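Local coordinates for membrane-associated lipoprotein (Ureaplasma parvum serovar 3 str. ATCC 700970, PDB 3JVC) that is of unknown function but, as a signal-bearing lipoprotein, is probably held at the cell membrane, this chain being its lipoprotein-associated type-17 domain, at residues I45-H50 with I58-F63; T78-L83 with Y95-V100. All coordinates share one frame; numbering follows the deposited sequence.

Contact 1 of 2, residues I45-H50 with I58-F63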
ATOM      1  N   ILE A  45      -9.624   0.497  -4.392  1.00 39.24           N
ATOM      2  CA  ILE A  45      -8.388   1.248  -4.295  1.00 22.85           C
ATOM      3  C   ILE A  45      -8.458   2.235  -5.463  1.00 44.74           C
ATOM      4  O   ILE A  45      -8.890   1.892  -6.564  1.00 35.28           O
ATOM      5  CB  ILE A  45      -7.147   0.337  -4.476  1.00 18.75           C
ATOM      6  CG1 ILE A  45      -7.242  -0.901  -3.579  1.00 31.32           C
ATOM      7  CG2 ILE A  45      -5.885   1.102  -4.137  1.00 19.55           C
ATOM      8  CD1 ILE A  45      -6.012  -1.827  -3.669  1.00 22.78           C
ATOM      9  N   GLU A  46      -8.078   3.478  -5.223  1.00 56.52           N
ATOM     10  CA  GLU A  46      -8.084   4.465  -6.292  1.00 50.77           C
ATOM     11  C   GLU A  46      -6.683   5.030  -6.405  1.00 45.69           C
ATOM     12  O   GLU A  46      -6.106   5.481  -5.422  1.00 39.45           O
ATOM     13  CB  GLU A  46      -9.110   5.562  -6.010  1.00 51.52           C
ATOM     14  CG  GLU A  46     -10.516   5.214  -6.496  1.00 60.76           C
ATOM     15  CD  GLU A  46     -10.548   4.861  -7.988  1.00 79.25           C
ATOM     16  OE1 GLU A  46      -9.994   5.640  -8.799  1.00 86.75           O
ATOM     17  OE2 GLU A  46     -11.126   3.810  -8.354  1.00 66.71           O
ATOM     18  N   ILE A  47      -6.123   4.966  -7.604  1.00 49.00           N
ATOM     19  CA  ILE A  47      -4.773   5.449  -7.838  1.00 49.54           C
ATOM     20  C   ILE A  47      -4.778   6.843  -8.429  1.00 50.35           C
ATOM     21  O   ILE A  47      -5.701   7.226  -9.149  1.00 53.65           O
ATOM     22  CB  ILE A  47      -4.017   4.534  -8.823  1.00 38.80           C
ATOM     23  CG1 ILE A  47      -3.988   3.100  -8.290  1.00 20.23           C
ATOM     24  CG2 ILE A  47      -2.594   5.089  -9.070  1.00 13.65           C
ATOM     25  CD1 ILE A  47      -3.067   2.913  -7.072  1.00 33.45           C
ATOM     26  N   GLN A  48      -3.739   7.601  -8.107  1.00 41.14           N
ATOM     27  CA  GLN A  48      -3.574   8.943  -8.637  1.00 48.51           C
ATOM     28  C   GLN A  48      -2.089   8.999  -8.937  1.00 53.91           C
ATOM     29  O   GLN A  48      -1.269   9.256  -8.050  1.00 50.43           O
ATOM     30  CB  GLN A  48      -3.958  10.004  -7.603  1.00 58.81           C
ATOM     31  CG  GLN A  48      -3.979  11.424  -8.175  1.00 76.85           C
ATOM     32  CD  GLN A  48      -4.546  12.451  -7.207  1.00 96.13           C
ATOM     33  OE1 GLN A  48      -4.048  12.619  -6.093  1.00 97.54           O
ATOM     34  NE2 GLN A  48      -5.592  13.147  -7.634  1.00 99.00           N
ATOM     35  N   GLN A  49      -1.749   8.717 -10.189  1.00 49.33           N
ATOM     36  CA  GLN A  49      -0.362   8.696 -10.616  1.00 48.77           C
ATOM     37  C   GLN A  49       0.081  10.095 -11.019  1.00 55.25           C
ATOM     38  O   GLN A  49      -0.656  10.800 -11.702  1.00 51.99           O
ATOM     39  CB  GLN A  49      -0.205   7.735 -11.803  1.00 48.32           C
ATOM     40  CG  GLN A  49       1.160   7.070 -11.883  1.00 55.64           C
ATOM     41  CD  GLN A  49       1.293   6.140 -13.073  1.00 52.21           C
ATOM     42  OE1 GLN A  49       0.376   5.393 -13.392  1.00 35.24           O
ATOM     43  NE2 GLN A  49       2.447   6.174 -13.728  1.00 53.65           N
ATOM     44  N   HIS A  50       1.272  10.505 -10.583  1.00 58.32           N
ATOM     45  CA  HIS A  50       1.787  11.827 -10.958  1.00 51.87           C
ATOM     46  C   HIS A  50       3.123  11.720 -11.713  1.00 54.82           C
ATOM     47  O   HIS A  50       3.791  12.722 -11.950  1.00 59.17           O
ATOM     48  CB  HIS A  50       2.011  12.746  -9.736  1.00 47.17           C
ATOM     49  CG  HIS A  50       1.231  12.376  -8.511  1.00 40.31           C
ATOM     50  ND1 HIS A  50       1.749  11.558  -7.527  1.00 39.13           N
ATOM     51  CD2 HIS A  50       0.021  12.783  -8.066  1.00 46.16           C
ATOM     52  CE1 HIS A  50       0.893  11.487  -6.523  1.00 32.47           C
ATOM     53  NE2 HIS A  50      -0.164  12.221  -6.821  1.00 39.20           N
ATOM     54  N   ILE A  58       0.346   2.230 -12.866  1.00 38.81           N
ATOM     55  CA  ILE A  58       0.567   1.554 -11.590  1.00 39.59           C
ATOM     56  C   ILE A  58      -0.775   1.152 -10.997  1.00 40.36           C
ATOM     57  O   ILE A  58      -1.758   1.893 -11.054  1.00 43.14           O
ATOM     58  CB  ILE A  58       1.316   2.445 -10.564  1.00 50.94           C
ATOM     59  CG1 ILE A  58       2.671   2.881 -11.134  1.00 52.48           C
ATOM     60  CG2 ILE A  58       1.520   1.675  -9.256  1.00 33.75           C
ATOM     61  CD1 ILE A  58       3.526   3.694 -10.165  1.00 55.54           C
ATOM     62  N   LYS A  59      -0.802  -0.043 -10.438  1.00 48.49           N
ATOM     63  CA  LYS A  59      -2.001  -0.563  -9.817  1.00 44.25           C
ATOM     64  C   LYS A  59      -1.599  -1.272  -8.533  1.00 46.23           C
ATOM     65  O   LYS A  59      -0.525  -1.896  -8.459  1.00 36.00           O
ATOM     66  CB  LYS A  59      -2.697  -1.556 -10.756  1.00 27.89           C
ATOM     67  CG  LYS A  59      -4.031  -1.091 -11.303  1.00 30.68           C
ATOM     68  CD  LYS A  59      -3.876   0.139 -12.156  1.00 52.18           C
ATOM     69  CE  LYS A  59      -5.218   0.614 -12.689  1.00 61.08           C
ATOM     70  NZ  LYS A  59      -5.094   1.930 -13.383  1.00 55.75           N
ATOM     71  N   ILE A  60      -2.434  -1.136  -7.506  1.00 43.00           N
ATOM     72  CA  ILE A  60      -2.168  -1.835  -6.261  1.00 42.11           C
ATOM     73  C   ILE A  60      -3.199  -2.943  -6.240  1.00 35.64           C
ATOM     74  O   ILE A  60      -4.396  -2.700  -6.182  1.00 44.93           O
ATOM     75  CB  ILE A  60      -2.328  -0.946  -5.027  1.00 47.11           C
ATOM     76  CG1 ILE A  60      -1.131  -0.006  -4.904  1.00 50.64           C
ATOM     77  CG2 ILE A  60      -2.406  -1.815  -3.772  1.00 51.75           C
ATOM     78  CD1 ILE A  60      -1.220   0.934  -3.715  1.00 49.55           C
ATOM     79  N   ILE A  61      -2.708  -4.171  -6.316  1.00 30.64           N
ATOM     80  CA  ILE A  61      -3.559  -5.346  -6.356  1.00 33.72           C
ATOM     81  C   ILE A  61      -3.722  -5.986  -4.985  1.00 32.01           C
ATOM     82  O   ILE A  61      -4.733  -6.627  -4.710  1.00 35.44           O
ATOM     83  CB  ILE A  61      -2.984  -6.381  -7.360  1.00 40.60           C
ATOM     84  CG1 ILE A  61      -1.660  -6.949  -6.840  1.00 40.58           C
ATOM     85  CG2 ILE A  61      -2.727  -5.710  -8.685  1.00 28.29           C
ATOM     86  CD1 ILE A  61      -0.953  -7.854  -7.828  1.00 31.14           C
ATOM     87  N   ASN A  62      -2.730  -5.815  -4.129  1.00 22.54           N
ATOM     88  CA  ASN A  62      -2.812  -6.388  -2.791  1.00 25.31           C
ATOM     89  C   ASN A  62      -1.957  -5.642  -1.794  1.00 34.09           C
ATOM     90  O   ASN A  62      -0.978  -4.975  -2.135  1.00 44.98           O
ATOM     91  CB  ASN A  62      -2.350  -7.863  -2.757  1.00 26.57           C
ATOM     92  CG  ASN A  62      -3.186  -8.765  -3.629  1.00 34.36           C
ATOM     93  OD1 ASN A  62      -2.761  -9.160  -4.716  1.00 33.05           O
ATOM     94  ND2 ASN A  62      -4.391  -9.093  -3.158  1.00 37.63           N
ATOM     95  N   PHE A  63      -2.355  -5.801  -0.546  1.00 25.56           N
ATOM     96  CA  PHE A  63      -1.675  -5.241   0.602  1.00 26.41           C
ATOM     97  C   PHE A  63      -1.405  -6.463   1.466  1.00 49.72           C
ATOM     98  O   PHE A  63      -2.335  -7.201   1.815  1.00 48.97           O
ATOM     99  CB  PHE A  63      -2.599  -4.284   1.353  1.00 26.76           C
ATOM    100  CG  PHE A  63      -2.810  -2.977   0.657  1.00 36.92           C
ATOM    101  CD1 PHE A  63      -1.803  -2.020   0.634  1.00 33.80           C
ATOM    102  CD2 PHE A  63      -4.028  -2.688   0.050  1.00 37.17           C
ATOM    103  CE1 PHE A  63      -1.995  -0.794   0.019  1.00 35.82           C
ATOM    104  CE2 PHE A  63      -4.240  -1.462  -0.573  1.00 40.94           C
ATOM    105  CZ  PHE A  63      -3.220  -0.507  -0.586  1.00 44.77           C
TER
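Two antiparallel sheets of the lipoprotein-associated domain face each other here: I45 of one meets I60 and F63 of the other, I47 meets I60, and Q49 meets I58. The strand segments run at 155° to each other with their axes 7.5 Å apart, a spacing that side chains rather than paired backbones fill. With CG1 of I45 anti to the carbonyl carbon and the chain straight beyond it, its CD1 reaches both I60 and F63. I45 CD1 lies 3.6 Å from I60 CG2 and also 3.6 Å from F63 CE2, approaching the ring obliquely. I60 CG2 itself sits over one face of that ring, offset toward the rim, so the three side chains form one apolar cluster. I47 has the same first torsion but is folded at the next bond (chi2 -71°), bringing I47 CD1 to 4.1 Å from I60 CG1, while its CG1 rests near I58 O. At the polar end I58 N donates to Q49 OE1 at 3.2 Å; the bond is bent, 137° at the hydrogen, with the donor above the amide plane. The two side chains cross at about a right angle, I58 CG1 lying 4.0 Å from Q49 CD. Q49 NE2 donates to the carbonyls of K51 and L56 in the connecting turn. F17 and F19 of strand 17-21 pack against I60, F19 also meets F63, and L81 of the neighbouring strand 79-87 touches both.

Contact 2 of 2, residues T78-L83 with Y95-V100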
ATOM      1  N   THR A  78       3.788  -0.018   9.011  1.00 40.27           N
ATOM      2  CA  THR A  78       4.234  -0.469   7.703  1.00 43.72           C
ATOM      3  C   THR A  78       3.238  -1.398   6.989  1.00 48.16           C
ATOM      4  O   THR A  78       2.317  -1.952   7.591  1.00 45.12           O
ATOM      5  CB  THR A  78       5.580  -1.175   7.831  1.00 53.96           C
ATOM      6  OG1 THR A  78       6.077  -1.488   6.527  1.00 71.55           O
ATOM      7  CG2 THR A  78       5.432  -2.445   8.645  1.00 55.37           C
ATOM      8  N   LEU A  79       3.425  -1.550   5.686  1.00 43.98           N
ATOM      9  CA  LEU A  79       2.569  -2.403   4.870  1.00 43.26           C
ATOM     10  C   LEU A  79       3.353  -2.892   3.675  1.00 39.04           C
ATOM     11  O   LEU A  79       4.359  -2.300   3.308  1.00 34.53           O
ATOM     12  CB  LEU A  79       1.356  -1.638   4.358  1.00 36.69           C
ATOM     13  CG  LEU A  79       0.114  -1.562   5.243  1.00 35.92           C
ATOM     14  CD1 LEU A  79      -0.950  -0.728   4.529  1.00 51.31           C
ATOM     15  CD2 LEU A  79      -0.413  -2.961   5.536  1.00 15.64           C
ATOM     16  N   LYS A  80       2.909  -3.987   3.076  1.00 39.00           N
ATOM     17  CA  LYS A  80       3.599  -4.475   1.898  1.00 41.00           C
ATOM     18  C   LYS A  80       2.617  -4.300   0.755  1.00 40.67           C
ATOM     19  O   LYS A  80       1.506  -4.826   0.775  1.00 36.21           O
ATOM     20  CB  LYS A  80       4.016  -5.939   2.068  1.00 43.62           C
ATOM     21  CG  LYS A  80       5.206  -6.323   1.200  1.00 48.04           C
ATOM     22  CD  LYS A  80       6.115  -7.362   1.860  1.00 61.42           C
ATOM     23  CE  LYS A  80       5.482  -8.747   1.903  1.00 72.35           C
ATOM     24  NZ  LYS A  80       6.485  -9.793   2.271  1.00 79.13           N
ATOM     25  N   LEU A  81       3.005  -3.495  -0.217  1.00 41.10           N
ATOM     26  CA  LEU A  81       2.147  -3.263  -1.359  1.00 38.40           C
ATOM     27  C   LEU A  81       2.509  -4.140  -2.547  1.00 31.96           C
ATOM     28  O   LEU A  81       3.631  -4.075  -3.068  1.00 38.83           O
ATOM     29  CB  LEU A  81       2.220  -1.801  -1.789  1.00 38.81           C
ATOM     30  CG  LEU A  81       1.313  -0.794  -1.094  1.00 34.20           C
ATOM     31  CD1 LEU A  81       1.713  -0.638   0.348  1.00 33.14           C
ATOM     32  CD2 LEU A  81       1.416   0.518  -1.838  1.00 22.49           C
ATOM     33  N   SER A  82       1.559  -4.971  -2.962  1.00 32.70           N
ATOM     34  CA  SER A  82       1.760  -5.824  -4.129  1.00 43.57           C
ATOM     35  C   SER A  82       1.365  -4.953  -5.317  1.00 33.31           C
ATOM     36  O   SER A  82       0.197  -4.566  -5.450  1.00 36.01           O
ATOM     37  CB  SER A  82       0.851  -7.053  -4.064  1.00 38.16           C
ATOM     38  OG  SER A  82       0.972  -7.850  -5.235  1.00 35.18           O
ATOM     39  N   LEU A  83       2.330  -4.630  -6.167  1.00 28.83           N
ATOM     40  CA  LEU A  83       2.042  -3.782  -7.324  1.00 33.33           C
ATOM     41  C   LEU A  83       2.085  -4.511  -8.671  1.00 36.58           C
ATOM     42  O   LEU A  83       2.943  -5.354  -8.898  1.00 37.71           O
ATOM     43  CB  LEU A  83       3.034  -2.613  -7.386  1.00 25.76           C
ATOM     44  CG  LEU A  83       3.392  -1.749  -6.175  1.00 30.52           C
ATOM     45  CD1 LEU A  83       4.271  -0.569  -6.655  1.00 20.77           C
ATOM     46  CD2 LEU A  83       2.137  -1.241  -5.490  1.00 36.98           C
ATOM     47  N   TYR A  95       5.578  -7.142 -12.016  1.00 50.63           N
ATOM     48  CA  TYR A  95       5.129  -7.111 -10.629  1.00 45.60           C
ATOM     49  C   TYR A  95       6.223  -6.699  -9.663  1.00 46.64           C
ATOM     50  O   TYR A  95       7.406  -6.947  -9.887  1.00 51.24           O
ATOM     51  CB  TYR A  95       4.590  -8.472 -10.215  1.00 27.44           C
ATOM     52  CG  TYR A  95       3.366  -8.900 -10.986  1.00 42.00           C
ATOM     53  CD1 TYR A  95       3.474  -9.778 -12.073  1.00 45.57           C
ATOM     54  CD2 TYR A  95       2.095  -8.416 -10.649  1.00 29.43           C
ATOM     55  CE1 TYR A  95       2.356 -10.163 -12.801  1.00 35.20           C
ATOM     56  CE2 TYR A  95       0.973  -8.793 -11.383  1.00 40.16           C
ATOM     57  CZ  TYR A  95       1.116  -9.665 -12.458  1.00 42.67           C
ATOM     58  OH  TYR A  95       0.027  -9.993 -13.221  1.00 59.40           O
ATOM     59  N   LYS A  96       5.825  -6.062  -8.575  1.00 42.83           N
ATOM     60  CA  LYS A  96       6.800  -5.648  -7.591  1.00 41.17           C
ATOM     61  C   LYS A  96       6.162  -5.540  -6.229  1.00 43.08           C
ATOM     62  O   LYS A  96       4.991  -5.176  -6.114  1.00 47.59           O
ATOM     63  CB  LYS A  96       7.421  -4.306  -7.992  1.00 50.29           C
ATOM     64  CG  LYS A  96       8.128  -3.576  -6.861  1.00 55.66           C
ATOM     65  CD  LYS A  96       9.120  -2.553  -7.378  1.00 75.56           C
ATOM     66  CE  LYS A  96      10.389  -3.230  -7.854  1.00 92.85           C
ATOM     67  NZ  LYS A  96      11.048  -3.988  -6.750  1.00 98.61           N
ATOM     68  N   LEU A  97       6.933  -5.891  -5.204  1.00 43.90           N
ATOM     69  CA  LEU A  97       6.480  -5.801  -3.824  1.00 28.77           C
ATOM     70  C   LEU A  97       7.165  -4.574  -3.234  1.00 30.22           C
ATOM     71  O   LEU A  97       8.376  -4.579  -2.982  1.00 34.90           O
ATOM     72  CB  LEU A  97       6.888  -7.042  -3.027  1.00 37.49           C
ATOM     73  CG  LEU A  97       6.008  -8.271  -3.221  1.00 48.22           C
ATOM     74  CD1 LEU A  97       6.502  -9.418  -2.330  1.00 47.62           C
ATOM     75  CD2 LEU A  97       4.560  -7.899  -2.887  1.00 46.96           C
ATOM     76  N   LEU A  98       6.397  -3.514  -3.027  1.00 31.42           N
ATOM     77  CA  LEU A  98       6.970  -2.303  -2.467  1.00 37.75           C
ATOM     78  C   LEU A  98       6.589  -2.178  -1.002  1.00 45.64           C
ATOM     79  O   LEU A  98       5.411  -2.025  -0.663  1.00 32.11           O
ATOM     80  CB  LEU A  98       6.483  -1.069  -3.240  1.00 27.06           C
ATOM     81  CG  LEU A  98       7.048   0.281  -2.788  1.00 35.08           C
ATOM     82  CD1 LEU A  98       8.556   0.336  -3.023  1.00 23.65           C
ATOM     83  CD2 LEU A  98       6.330   1.394  -3.526  1.00 41.41           C
ATOM     84  N   GLU A  99       7.591  -2.251  -0.133  1.00 48.53           N
ATOM     85  CA  GLU A  99       7.349  -2.119   1.294  1.00 43.92           C
ATOM     86  C   GLU A  99       7.371  -0.639   1.641  1.00 42.43           C
ATOM     87  O   GLU A  99       8.302   0.086   1.267  1.00 49.24           O
ATOM     88  CB  GLU A  99       8.424  -2.838   2.101  1.00 47.03           C
ATOM     89  CG  GLU A  99       8.067  -2.981   3.566  1.00 62.29           C
ATOM     90  CD  GLU A  99       9.177  -3.606   4.379  1.00 75.18           C
ATOM     91  OE1 GLU A  99       9.804  -4.574   3.890  1.00 80.30           O
ATOM     92  OE2 GLU A  99       9.413  -3.136   5.511  1.00 69.07           O
ATOM     93  N   VAL A 100       6.343  -0.186   2.344  1.00 33.87           N
ATOM     94  CA  VAL A 100       6.271   1.212   2.734  1.00 46.86           C
ATOM     95  C   VAL A 100       5.881   1.371   4.208  1.00 43.97           C
ATOM     96  O   VAL A 100       5.140   0.556   4.772  1.00 45.25           O
ATOM     97  CB  VAL A 100       5.259   1.954   1.863  1.00 47.95           C
ATOM     98  CG1 VAL A 100       5.642   1.816   0.399  1.00 49.92           C
ATOM     99  CG2 VAL A 100       3.879   1.380   2.086  1.00 59.14           C
TER
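V100 O takes two donors from the start of 78-83: L79 N at 2.9 Å, nearly in line with the carbonyl, and the hydroxyl T78 OG1, also at 2.9 Å but standing above the carbonyl plane. The T78 torsion (chi1 -174°) carries OG1 to this second position. V100 N returns a bond to L79 O, and the same reciprocal pairing joins L81 with L98 and L83 with K96, L83 N lying 2.7 Å from K96 O. K80 with E99 and S82 with L97 are the intervening non-hydrogen-bonded pairs, and L97 CA adds a CA-H...O contact to L81 O. On the face bearing L81, L83, L98 and V100, apolar side chains pack together: L81 CD1 meets V100 CG2 at 3.4 Å, the two crossing at about a right angle, and L83 CD1 lies 4.1 Å from L98 CB. On the other face L97 leans its CD2 over S82, 3.7 Å from S82 CA. Beyond the pair, L79 touches P34 and I37 of helix 34-38. Alternating hydrogen-bonded and non-hydrogen-bonded antiparallel pairs, between strands consecutive in the chain, make this a beta hairpin, strands 79-87 and 93-100 of the three-stranded sheet.

Contact 1 joins two sheets through side chains, whereas contact 2 builds one of those sheets through its backbone. Contact 1 links strand 45-49 to the edge strand 56-64; contact 2 links the central strand 79-87 to 93-100. Both are partly buried: I58, I60 and F63 are buried in contact 1, and L79, L81, L83 and L98 in contact 2, where Y95, L97 and E99 are exposed. They meet directly, I61 and N62 both facing S82 in a classic beta bulge, with N62 O and I61 N probably hydrogen-bonded to S82. Polar bonding is sparse in 45-50/58-63, with one bent bond, while in 78-83/95-100 backbone bonds recur at every second pair.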